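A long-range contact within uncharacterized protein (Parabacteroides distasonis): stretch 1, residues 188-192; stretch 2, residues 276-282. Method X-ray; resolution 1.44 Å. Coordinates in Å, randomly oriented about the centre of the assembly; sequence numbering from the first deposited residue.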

# COMPACT_ATOMS: atom_id res chain seq x y z
N PRO A 188 8.54 6.95 0.74
CA PRO A 188 8.40 6.27 2.03
C PRO A 188 7.31 5.22 1.97
O PRO A 188 6.39 5.32 1.16
CB PRO A 188 7.98 7.39 3.01
CG PRO A 188 8.40 8.68 2.30
CD PRO A 188 8.16 8.38 0.84
N SER A 189 7.41 4.21 2.83
CA SER A 189 6.39 3.18 2.91
C SER A 189 5.35 3.48 3.97
O SER A 189 4.28 2.87 3.95
CB SER A 189 7.01 1.82 3.14
OG SER A 189 7.56 1.71 4.43
N TYR A 190 5.63 4.37 4.89
CA TYR A 190 4.67 4.79 5.91
C TYR A 190 4.10 6.14 5.49
O TYR A 190 4.52 6.73 4.47
CB TYR A 190 5.31 4.81 7.30
CG TYR A 190 5.02 3.60 8.21
CD1 TYR A 190 4.74 2.34 7.68
CD2 TYR A 190 5.09 3.75 9.59
CE1 TYR A 190 4.49 1.27 8.52
CE2 TYR A 190 4.84 2.68 10.44
CZ TYR A 190 4.56 1.43 9.90
OH TYR A 190 4.40 0.34 10.75
N PRO A 191 3.11 6.64 6.24
CA PRO A 191 2.31 7.74 5.70
C PRO A 191 3.08 9.04 5.61
O PRO A 191 3.96 9.32 6.43
CB PRO A 191 1.17 7.87 6.70
CG PRO A 191 1.04 6.45 7.24
CD PRO A 191 2.46 6.01 7.42
N PHE A 192 2.76 9.82 4.58
CA PHE A 192 3.37 11.13 4.39
C PHE A 192 2.43 12.04 3.60
O PHE A 192 1.52 11.55 2.94
CB PHE A 192 4.72 11.02 3.65
CG PHE A 192 4.63 10.44 2.24
CD1 PHE A 192 4.51 9.08 2.06
CD2 PHE A 192 4.65 11.26 1.12
CE1 PHE A 192 4.43 8.54 0.79
CE2 PHE A 192 4.55 10.71 -0.16
CZ PHE A 192 4.42 9.36 -0.32
N LEU A 276 10.22 1.58 17.39
CA LEU A 276 10.99 2.62 16.71
C LEU A 276 10.16 3.85 16.33
O LEU A 276 10.68 4.96 16.32
CB LEU A 276 11.63 2.04 15.45
CG LEU A 276 12.72 0.99 15.65
CD1 LEU A 276 13.02 0.22 14.37
CD2 LEU A 276 13.99 1.60 16.24
N ASN A 277 8.91 3.61 15.96
CA ASN A 277 8.10 4.65 15.30
C ASN A 277 6.96 5.19 16.13
O ASN A 277 6.35 6.19 15.76
CB ASN A 277 7.57 4.11 13.97
CG ASN A 277 8.71 3.72 13.05
OD1 ASN A 277 9.70 4.47 12.96
ND2 ASN A 277 8.61 2.53 12.40
N GLY A 278 6.60 4.49 17.19
CA GLY A 278 5.53 4.92 18.07
C GLY A 278 4.17 4.35 17.73
O GLY A 278 3.23 4.48 18.52
N PHE A 279 4.02 3.75 16.56
CA PHE A 279 2.80 3.04 16.18
C PHE A 279 3.24 1.98 15.18
O PHE A 279 4.38 2.03 14.67
CB PHE A 279 1.74 3.95 15.53
CG PHE A 279 2.13 4.54 14.19
CD1 PHE A 279 2.83 5.73 14.11
CD2 PHE A 279 1.75 3.91 13.02
CE1 PHE A 279 3.18 6.28 12.87
CE2 PHE A 279 2.11 4.44 11.79
CZ PHE A 279 2.81 5.63 11.72
N GLY A 280 2.34 1.04 14.88
CA GLY A 280 2.59 0.07 13.81
C GLY A 280 1.39 0.00 12.91
O GLY A 280 0.26 0.06 13.40
N TRP A 281 1.63 -0.17 11.61
CA TRP A 281 0.55 -0.20 10.63
C TRP A 281 0.87 -1.19 9.52
O TRP A 281 1.96 -1.16 8.94
CB TRP A 281 0.36 1.20 10.03
CG TRP A 281 -0.55 1.23 8.83
CD1 TRP A 281 -1.84 0.76 8.75
CD2 TRP A 281 -0.22 1.74 7.53
NE1 TRP A 281 -2.32 0.97 7.47
CE2 TRP A 281 -1.33 1.53 6.70
CE3 TRP A 281 0.93 2.32 6.99
CZ2 TRP A 281 -1.36 1.92 5.36
CZ3 TRP A 281 0.91 2.68 5.68
CH2 TRP A 281 -0.21 2.49 4.87
N VAL A 282 -0.08 -2.07 9.26
CA VAL A 282 -0.06 -3.04 8.19
C VAL A 282 -1.24 -2.73 7.27
O VAL A 282 -2.37 -2.52 7.73
CB VAL A 282 -0.20 -4.47 8.74
CG1 VAL A 282 -0.54 -5.47 7.63
CG2 VAL A 282 1.08 -4.85 9.51

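The contact is built around one projecting side chain, Tyr190, which reaches from an irregular loop into the hollow lined by Asn277, Phe279, Gly280 and Trp281. Its CA-to-CB bond runs sideways to the second stretch, and chi1, at -100°, lies between the usual wells; the long, flat ring nevertheless carries its end inward. There the backbone amide of Trp281 donates a hydrogen bond to the phenol, Trp281 N to Tyr190 OH, 2.9 Å. Tyrosine suits this place because its ring supplies apolar surface while its hydroxyl meets a polar backbone group at the end of its reach.

Beside that tip the strand offers Gly280, whose CA lies 3.6 Å from Tyr190 OH, so bare backbone forms this part of the hollow. Phe279 and Trp281 supply aromatic walls. The Phe279 ring is nearly parallel to that of Tyr190 but slid along it, with Tyr190 CE2 and Phe279 CE2 3.5 Å apart; the Trp281 ring lies obliquely, its edge meeting the tyrosine, Trp281 CE3 to Tyr190 CD1, 3.9 Å.

Pro191 is a smaller bump. The compact ring of Pro191 places Pro191 CD 4.0 Å from Trp281 CE3 and 4.3 Å from Phe279 CZ, adding apolar contact to both aromatic residues. Together the stretches bury 301 Å², with Tyr190 contributing the largest share.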